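Rhamnose ABC transporter, rhamnose-binding protein (Actinomyces odontolyticus ATCC 17982, PDB 5BQ3) probably binds a sugar, most likely rhamnose, and hands it to a membrane-embedded ABC importer. Local coordinates at residues S29-P34 / E60-G65; M141-S146 / D182-I187; S152-I157 / D215-V220. All blocks are in the same frame, centred on the assembly; numbering follows the deposited sequence.

Interaction 1 of 3, residues S29-P34 / E60-G65; sequences SITFIP and EVNVVG
F32 and V64 bury the most surface here, with E60 next, and between them they tie the ends of two parallel strands. The F32 amide donates to N62 O (3.0 Å) and its carbonyl accepts from V64 N over a longer 3.3 Å, so the backbone of F32 is bonded to residues on both sides of V63. Its ring stands on the face shared with I30, V61 and V63; CE1 meets V61 CG1 at 3.8 Å, the methyl lying at the ring edge in plane, and V63 CG2 comes near F32 CB. V64, just past the strand, packs on the side of T31. Its CG2 lies between the backbone N and the carbonyl carbon, against T31 CG2 (3.7 Å) and I33 CG1 (3.8 Å). At the start of the strands E60 O takes a nearly straight bond from I30 N (2.8 Å), while E60 CB lies against S29 CB. I30 repeats the pattern of F32, accepting from N62 N at 3.0 Å, as expected of a parallel ladder in which alternate residues do the bonding. Strand 60-63 is the edge of its sheet, and helix 40-56 makes the connection in this beta-alpha-beta unit, laying L46 on F32 and A53 on I30. Behind V64 lies F77 of helix 75-83, whose E81 bonds T31 OG1, and strand 88-91 flanks strand 29-33 on its other side.

Interaction 2 of 3, residues M141-S146 / D182-I187; sequences MLDMVS and DKYKGI
L142 and D143 of helix 134-149 receive the Y184 side chain from the loop that joins helix 165-180 to strand 187-194, a helix-to-loop packing at the periphery of an alpha/beta lobe. The loop enters the strand through a type I beta turn from Y184 to I187. Apolar contacts come first: L142 CB sits over one face of the Y184 ring, 3.9 Å from its centroid and offset toward the rim, in a CH-pi contact, with K183 CB over the centre of the opposite face. I187 CD1 touches L142 CD2 at 3.8 Å and S146 CB at 3.9 Å. One water mediates, bonded to S146 OG (2.7 Å) and donating to K183 O (2.9 Å). The charged part centres on D143. K183, CG anti to the backbone N (chi1 -165°) and extended beyond it, carries NZ to a salt bridge with D143 OD1 at 3.0 Å; the other carboxylate oxygen has a long, weak ion pair with R321. The Y184 hydroxyl donates to the same OD1 at 2.7 Å, on its syn side, and OH and NZ approach that oxygen from opposite faces of the carboxylate plane.

Interaction 3 of 3, residues S152-I157 / D215-V220; sequences SGKVAI and DLNAIV
The carbonyl oxygen of K154 is gripped twice, by N217 N at 2.8 Å and, weakly, by A218 N at 3.4 Å. N217 also takes the K154 amide, its OD1 accepting K154 N at 3.0 Å, with the donor above the plane of the side-chain carbonyl. One asparagine thus holds both backbone polar groups of K154. With CG anti to the carbonyl carbon and the chain extended beyond it, the K154 side chain carries its NZ to a salt bridge with D215 OD2 at 2.8 Å, on the syn side of the carboxylate, with K154 CD also alongside OD2. An alanine in place of K154 would probably leave the D215 carboxylate without this ionic mate and freer to turn. Further on, regular parallel pairing takes over: A156 donates to A218 O and its carbonyl oxygen accepts from V220 N (2.9 Å). The faces differ in partners. V155 CG1 meets V220 CG2 at 3.6 Å on the side packed by V145 of helix 134-149, whereas A156 CB lies against both methyls of L216, 3.8 Å from CD1, on the side where L209 of helix 199-212 packs. These two strands are the inner pair of a four-stranded parallel sheet with order 2-1-3-4, sandwiched between helices, an arrangement characteristic of the Rossmann-like lobes of periplasmic sugar-binding proteins.

Interaction 1 belongs to one lobe, interactions 2 and 3 to the other. The centre of interaction 1 lies about 42 Å from that of interaction 2 and about 45 Å from that of interaction 3, across the chain's centre, with nearest atoms about 25 and 28 Å apart. Interactions 2 and 3 are neighbours, centres about 11 Å apart, and share one apolar layer, since V155 CG2 meets V145 CG1 at 3.7 Å and I187 CG2 at 3.8 Å. Helix 134-149 thereby covers the sheet face of V155 and V220. In this family the sugar generally binds in the cleft between lobes; interactions 1 and 3 lie within the separate sheets, and interaction 2 packs outside one.

Interaction 1 of 3, residues S29-P34 / E60-G65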
loop_
_atom_site.group_PDB
_atom_site.type_symbol
_atom_site.label_atom_id
_atom_site.label_comp_id
_atom_site.label_asym_id
_atom_site.label_seq_id
_atom_site.Cartn_x
_atom_site.Cartn_y
_atom_site.Cartn_z
ATOM N N SER A 29 -13.425 15.903 -17.142
ATOM C CA SER A 29 -12.449 14.866 -17.486
ATOM C C SER A 29 -11.554 14.472 -16.298
ATOM O O SER A 29 -11.193 15.322 -15.481
ATOM C CB SER A 29 -11.572 15.325 -18.647
ATOM O OG SER A 29 -10.913 16.547 -18.361
ATOM N N ILE A 30 -11.184 13.179 -16.227
ATOM C CA ILE A 30 -10.319 12.613 -15.185
ATOM C C ILE A 30 -9.123 11.897 -15.841
ATOM O O ILE A 30 -9.290 11.213 -16.853
ATOM C CB ILE A 30 -11.109 11.689 -14.198
ATOM C CG1 ILE A 30 -10.263 11.330 -12.944
ATOM C CG2 ILE A 30 -11.700 10.437 -14.887
ATOM C CD1 ILE A 30 -11.046 10.803 -11.746
ATOM N N THR A 31 -7.920 12.079 -15.271
ATOM C CA THR A 31 -6.696 11.449 -15.770
ATOM C C THR A 31 -5.916 10.839 -14.602
ATOM O O THR A 31 -5.704 11.492 -13.577
ATOM C CB THR A 31 -5.852 12.433 -16.598
ATOM O OG1 THR A 31 -6.630 12.883 -17.708
ATOM C CG2 THR A 31 -4.574 11.804 -17.127
ATOM N N PHE A 32 -5.500 9.574 -14.780
ATOM C CA PHE A 32 -4.734 8.792 -13.811
ATOM C C PHE A 32 -3.288 8.674 -14.294
ATOM O O PHE A 32 -3.051 8.200 -15.407
ATOM C CB PHE A 32 -5.367 7.399 -13.606
ATOM C CG PHE A 32 -6.820 7.409 -13.192
ATOM C CD1 PHE A 32 -7.832 7.440 -14.145
ATOM C CD2 PHE A 32 -7.179 7.376 -11.850
ATOM C CE1 PHE A 32 -9.177 7.472 -13.760
ATOM C CE2 PHE A 32 -8.518 7.398 -11.467
ATOM C CZ PHE A 32 -9.509 7.449 -12.424
ATOM N N ILE A 33 -2.328 9.153 -13.481
ATOM C CA ILE A 33 -0.907 9.093 -13.811
ATOM C C ILE A 33 -0.199 8.162 -12.806
ATOM O O ILE A 33 0.057 8.566 -11.669
ATOM C CB ILE A 33 -0.222 10.494 -13.914
ATOM C CG1 ILE A 33 -0.983 11.436 -14.881
ATOM C CG2 ILE A 33 1.257 10.349 -14.338
ATOM C CD1 ILE A 33 -0.714 12.921 -14.685
ATOM N N PRO A 34 0.135 6.911 -13.210
ATOM C CA PRO A 34 0.864 6.024 -12.288
ATOM C C PRO A 34 2.355 6.373 -12.253
ATOM O O PRO A 34 2.805 7.225 -13.026
ATOM C CB PRO A 34 0.617 4.634 -12.881
ATOM C CG PRO A 34 0.469 4.871 -14.344
ATOM C CD PRO A 34 -0.078 6.266 -14.527
ATOM N N GLU A 60 -14.535 12.181 -19.981
ATOM C CA GLU A 60 -13.272 11.627 -20.479
ATOM C C GLU A 60 -12.494 10.970 -19.344
ATOM O O GLU A 60 -12.317 11.573 -18.283
ATOM C CB GLU A 60 -12.411 12.711 -21.152
ATOM C CG GLU A 60 -12.968 13.244 -22.459
ATOM C CD GLU A 60 -12.727 14.724 -22.676
ATOM O OE1 GLU A 60 -11.554 15.117 -22.877
ATOM O OE2 GLU A 60 -13.714 15.494 -22.650
ATOM N N VAL A 61 -12.058 9.719 -19.560
ATOM C CA VAL A 61 -11.272 8.938 -18.598
ATOM C C VAL A 61 -9.997 8.504 -19.324
ATOM O O VAL A 61 -10.068 7.729 -20.282
ATOM C CB VAL A 61 -12.059 7.739 -17.986
ATOM C CG1 VAL A 61 -11.264 7.070 -16.868
ATOM C CG2 VAL A 61 -13.436 8.166 -17.478
ATOM N N ASN A 62 -8.839 9.041 -18.898
ATOM C CA ASN A 62 -7.554 8.756 -19.537
ATOM C C ASN A 62 -6.495 8.273 -18.545
ATOM O O ASN A 62 -6.587 8.543 -17.349
ATOM C CB ASN A 62 -7.033 10.004 -20.270
ATOM C CG ASN A 62 -8.027 10.634 -21.213
ATOM O OD1 ASN A 62 -8.635 11.668 -20.907
ATOM N ND2 ASN A 62 -8.223 10.021 -22.375
ATOM N N VAL A 63 -5.489 7.547 -19.059
ATOM C CA VAL A 63 -4.345 7.045 -18.301
ATOM C C VAL A 63 -3.083 7.387 -19.103
ATOM O O VAL A 63 -2.879 6.848 -20.193
ATOM C CB VAL A 63 -4.441 5.528 -17.952
ATOM C CG1 VAL A 63 -3.157 5.025 -17.294
ATOM C CG2 VAL A 63 -5.642 5.237 -17.054
ATOM N N VAL A 64 -2.272 8.321 -18.584
ATOM C CA VAL A 64 -1.007 8.751 -19.196
ATOM C C VAL A 64 0.114 8.575 -18.167
ATOM O O VAL A 64 -0.154 8.583 -16.967
ATOM C CB VAL A 64 -1.033 10.193 -19.786
ATOM C CG1 VAL A 64 -2.047 10.318 -20.917
ATOM C CG2 VAL A 64 -1.264 11.256 -18.714
ATOM N N GLY A 65 1.346 8.419 -18.633
ATOM C CA GLY A 65 2.472 8.263 -17.724
ATOM C C GLY A 65 3.790 7.873 -18.359
ATOM O O GLY A 65 3.844 7.553 -19.551
#

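Interaction 2 of 3, residues M141-S146 / D182-I187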
loop_
_atom_site.group_PDB
_atom_site.type_symbol
_atom_site.label_atom_id
_atom_site.label_comp_id
_atom_site.label_asym_id
_atom_site.label_seq_id
_atom_site.Cartn_x
_atom_site.Cartn_y
_atom_site.Cartn_z
HETATM N N MSE A 141 -0.005 -7.289 11.609
HETATM C CA MSE A 141 1.137 -8.198 11.658
HETATM C C MSE A 141 1.296 -8.849 13.035
HETATM O O MSE A 141 1.422 -10.072 13.096
HETATM C CB MSE A 141 2.411 -7.480 11.242
HETATM C CG MSE A 141 2.399 -7.144 9.759
HETATM SE SE MSE A 141 4.130 -6.777 9.053
HETATM C CE MSE A 141 4.454 -5.013 9.923
ATOM N N LEU A 142 1.213 -8.063 14.133
ATOM C CA LEU A 142 1.286 -8.590 15.501
ATOM C C LEU A 142 0.125 -9.543 15.796
ATOM O O LEU A 142 0.327 -10.526 16.503
ATOM C CB LEU A 142 1.286 -7.459 16.532
ATOM C CG LEU A 142 2.575 -6.672 16.698
ATOM C CD1 LEU A 142 2.295 -5.363 17.385
ATOM C CD2 LEU A 142 3.619 -7.465 17.464
ATOM N N ASP A 143 -1.079 -9.258 15.249
ATOM C CA ASP A 143 -2.278 -10.091 15.408
ATOM C C ASP A 143 -2.089 -11.457 14.751
ATOM O O ASP A 143 -2.475 -12.458 15.339
ATOM C CB ASP A 143 -3.518 -9.395 14.819
ATOM C CG ASP A 143 -4.296 -8.503 15.773
ATOM O OD1 ASP A 143 -3.754 -8.161 16.845
ATOM O OD2 ASP A 143 -5.443 -8.135 15.439
HETATM N N MSE A 144 -1.497 -11.489 13.536
HETATM C CA MSE A 144 -1.214 -12.711 12.770
HETATM C C MSE A 144 -0.117 -13.530 13.452
HETATM O O MSE A 144 -0.229 -14.753 13.509
HETATM C CB MSE A 144 -0.809 -12.376 11.323
HETATM C CG MSE A 144 -1.934 -11.716 10.515
HETATM SE SE MSE A 144 -1.544 -11.458 8.626
HETATM C CE MSE A 144 -0.002 -10.297 8.744
ATOM N N VAL A 145 0.926 -12.853 13.992
ATOM C CA VAL A 145 2.039 -13.491 14.705
ATOM C C VAL A 145 1.498 -14.177 15.950
ATOM O O VAL A 145 1.621 -15.393 16.063
ATOM C CB VAL A 145 3.180 -12.498 15.054
ATOM C CG1 VAL A 145 4.253 -13.161 15.906
ATOM C CG2 VAL A 145 3.802 -11.922 13.802
ATOM N N SER A 146 0.873 -13.393 16.854
ATOM C CA SER A 146 0.286 -13.830 18.123
ATOM C C SER A 146 -0.668 -15.011 17.933
ATOM O O SER A 146 -0.596 -15.974 18.696
ATOM C CB SER A 146 -0.444 -12.671 18.794
ATOM O OG SER A 146 -0.775 -12.981 20.137
ATOM N N ASP A 182 -0.832 -5.679 26.540
ATOM C CA ASP A 182 -0.731 -6.971 27.228
ATOM C C ASP A 182 -1.001 -8.155 26.282
ATOM O O ASP A 182 -0.606 -9.281 26.592
ATOM C CB ASP A 182 -1.705 -7.026 28.420
ATOM C CG ASP A 182 -1.387 -6.054 29.538
ATOM O OD1 ASP A 182 -0.464 -6.342 30.333
ATOM O OD2 ASP A 182 -2.085 -5.022 29.643
ATOM N N LYS A 183 -1.678 -7.899 25.147
ATOM C CA LYS A 183 -2.016 -8.902 24.136
ATOM C C LYS A 183 -0.760 -9.394 23.398
ATOM O O LYS A 183 -0.699 -10.563 23.008
ATOM C CB LYS A 183 -3.026 -8.316 23.131
ATOM C CG LYS A 183 -3.713 -9.355 22.251
ATOM C CD LYS A 183 -4.443 -8.717 21.086
ATOM C CE LYS A 183 -4.792 -9.731 20.031
ATOM N NZ LYS A 183 -5.600 -9.127 18.941
ATOM N N TYR A 184 0.236 -8.504 23.213
ATOM C CA TYR A 184 1.468 -8.806 22.482
ATOM C C TYR A 184 2.700 -8.912 23.393
ATOM O O TYR A 184 3.813 -9.048 22.880
ATOM C CB TYR A 184 1.717 -7.742 21.394
ATOM C CG TYR A 184 0.489 -7.326 20.613
ATOM C CD1 TYR A 184 -0.195 -8.237 19.811
ATOM C CD2 TYR A 184 0.037 -6.011 20.638
ATOM C CE1 TYR A 184 -1.318 -7.855 19.079
ATOM C CE2 TYR A 184 -1.074 -5.614 19.896
ATOM C CZ TYR A 184 -1.747 -6.540 19.116
ATOM O OH TYR A 184 -2.844 -6.151 18.388
ATOM N N LYS A 185 2.509 -8.898 24.729
ATOM C CA LYS A 185 3.602 -8.991 25.708
ATOM C C LYS A 185 4.341 -10.342 25.627
ATOM O O LYS A 185 5.523 -10.415 25.975
ATOM C CB LYS A 185 3.087 -8.748 27.134
ATOM C CG LYS A 185 3.095 -7.277 27.533
ATOM C CD LYS A 185 2.856 -7.100 29.030
ATOM C CE LYS A 185 2.998 -5.666 29.483
ATOM N NZ LYS A 185 1.778 -4.869 29.205
ATOM N N GLY A 186 3.644 -11.373 25.149
ATOM C CA GLY A 186 4.186 -12.715 24.970
ATOM C C GLY A 186 5.146 -12.835 23.802
ATOM O O GLY A 186 6.006 -13.720 23.802
ATOM N N ILE A 187 5.005 -11.947 22.794
ATOM C CA ILE A 187 5.856 -11.908 21.599
ATOM C C ILE A 187 7.234 -11.362 21.994
ATOM O O ILE A 187 7.341 -10.225 22.461
ATOM C CB ILE A 187 5.206 -11.085 20.437
ATOM C CG1 ILE A 187 3.840 -11.677 20.014
ATOM C CG2 ILE A 187 6.161 -10.968 19.231
ATOM C CD1 ILE A 187 2.891 -10.708 19.326
HETATM O O HOH W 1 -2.169 -13.005 22.471
#

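Interaction 3 of 3, residues S152-I157 / D215-V220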
loop_
_atom_site.group_PDB
_atom_site.type_symbol
_atom_site.label_atom_id
_atom_site.label_comp_id
_atom_site.label_asym_id
_atom_site.label_seq_id
_atom_site.Cartn_x
_atom_site.Cartn_y
_atom_site.Cartn_z
ATOM N N SER A 152 2.525 -16.514 22.632
ATOM C CA SER A 152 3.909 -16.303 23.065
ATOM C C SER A 152 4.891 -17.133 22.228
ATOM O O SER A 152 4.506 -18.155 21.656
ATOM C CB SER A 152 4.063 -16.653 24.544
ATOM O OG SER A 152 3.777 -18.020 24.790
ATOM N N GLY A 153 6.144 -16.677 22.176
ATOM C CA GLY A 153 7.220 -17.328 21.437
ATOM C C GLY A 153 8.295 -16.379 20.950
ATOM O O GLY A 153 8.126 -15.158 21.008
ATOM N N LYS A 154 9.413 -16.946 20.457
ATOM C CA LYS A 154 10.562 -16.200 19.935
ATOM C C LYS A 154 10.321 -15.859 18.462
ATOM O O LYS A 154 10.131 -16.757 17.639
ATOM C CB LYS A 154 11.866 -16.988 20.130
ATOM C CG LYS A 154 12.262 -17.142 21.592
ATOM C CD LYS A 154 13.636 -17.752 21.764
ATOM C CE LYS A 154 14.058 -17.727 23.209
ATOM N NZ LYS A 154 15.452 -18.205 23.386
ATOM N N VAL A 155 10.293 -14.554 18.144
ATOM C CA VAL A 155 10.006 -14.030 16.804
ATOM C C VAL A 155 11.201 -13.206 16.273
ATOM O O VAL A 155 11.851 -12.504 17.042
ATOM C CB VAL A 155 8.690 -13.193 16.838
ATOM C CG1 VAL A 155 8.336 -12.620 15.471
ATOM C CG2 VAL A 155 7.526 -14.014 17.382
ATOM N N ALA A 156 11.481 -13.305 14.961
ATOM C CA ALA A 156 12.549 -12.568 14.280
ATOM C C ALA A 156 11.973 -11.707 13.154
ATOM O O ALA A 156 11.029 -12.126 12.489
ATOM C CB ALA A 156 13.584 -13.533 13.726
ATOM N N ILE A 157 12.532 -10.504 12.943
ATOM C CA ILE A 157 12.067 -9.594 11.893
ATOM C C ILE A 157 13.089 -9.561 10.742
ATOM O O ILE A 157 14.269 -9.303 10.972
ATOM C CB ILE A 157 11.752 -8.168 12.449
ATOM C CG1 ILE A 157 10.649 -8.223 13.543
ATOM C CG2 ILE A 157 11.355 -7.195 11.316
ATOM C CD1 ILE A 157 10.568 -7.010 14.465
ATOM N N ASP A 215 15.745 -22.072 17.740
ATOM C CA ASP A 215 14.582 -22.201 18.627
ATOM C C ASP A 215 13.483 -21.171 18.272
ATOM O O ASP A 215 12.589 -20.898 19.083
ATOM C CB ASP A 215 15.021 -22.062 20.105
ATOM C CG ASP A 215 15.705 -20.758 20.501
ATOM O OD1 ASP A 215 16.250 -20.066 19.605
ATOM O OD2 ASP A 215 15.743 -20.455 21.712
ATOM N N LEU A 216 13.539 -20.641 17.037
ATOM C CA LEU A 216 12.627 -19.647 16.477
ATOM C C LEU A 216 11.220 -20.205 16.272
ATOM O O LEU A 216 11.066 -21.319 15.768
ATOM C CB LEU A 216 13.195 -19.157 15.136
ATOM C CG LEU A 216 12.944 -17.709 14.742
ATOM C CD1 LEU A 216 13.525 -16.751 15.759
ATOM C CD2 LEU A 216 13.573 -17.416 13.399
ATOM N N ASN A 217 10.200 -19.421 16.658
ATOM C CA ASN A 217 8.791 -19.786 16.517
ATOM C C ASN A 217 8.191 -19.224 15.225
ATOM O O ASN A 217 7.379 -19.904 14.596
ATOM C CB ASN A 217 7.977 -19.305 17.724
ATOM C CG ASN A 217 8.231 -20.086 18.988
ATOM O OD1 ASN A 217 9.153 -19.800 19.756
ATOM N ND2 ASN A 217 7.398 -21.075 19.247
ATOM N N ALA A 218 8.571 -17.980 14.843
ATOM C CA ALA A 218 8.061 -17.305 13.646
ATOM C C ALA A 218 8.997 -16.215 13.111
ATOM O O ALA A 218 9.893 -15.753 13.817
ATOM C CB ALA A 218 6.697 -16.687 13.932
ATOM N N ILE A 219 8.757 -15.801 11.850
ATOM C CA ILE A 219 9.477 -14.729 11.158
ATOM C C ILE A 219 8.447 -13.737 10.597
ATOM O O ILE A 219 7.501 -14.150 9.928
ATOM C CB ILE A 219 10.451 -15.250 10.042
ATOM C CG1 ILE A 219 11.486 -16.247 10.601
ATOM C CG2 ILE A 219 11.162 -14.086 9.330
ATOM C CD1 ILE A 219 12.140 -17.179 9.581
ATOM N N VAL A 220 8.629 -12.436 10.891
ATOM C CA VAL A 220 7.802 -11.340 10.368
ATOM C C VAL A 220 8.604 -10.668 9.271
ATOM O O VAL A 220 9.719 -10.212 9.533
ATOM C CB VAL A 220 7.340 -10.312 11.436
ATOM C CG1 VAL A 220 6.295 -9.355 10.867
ATOM C CG2 VAL A 220 6.807 -11.000 12.673
#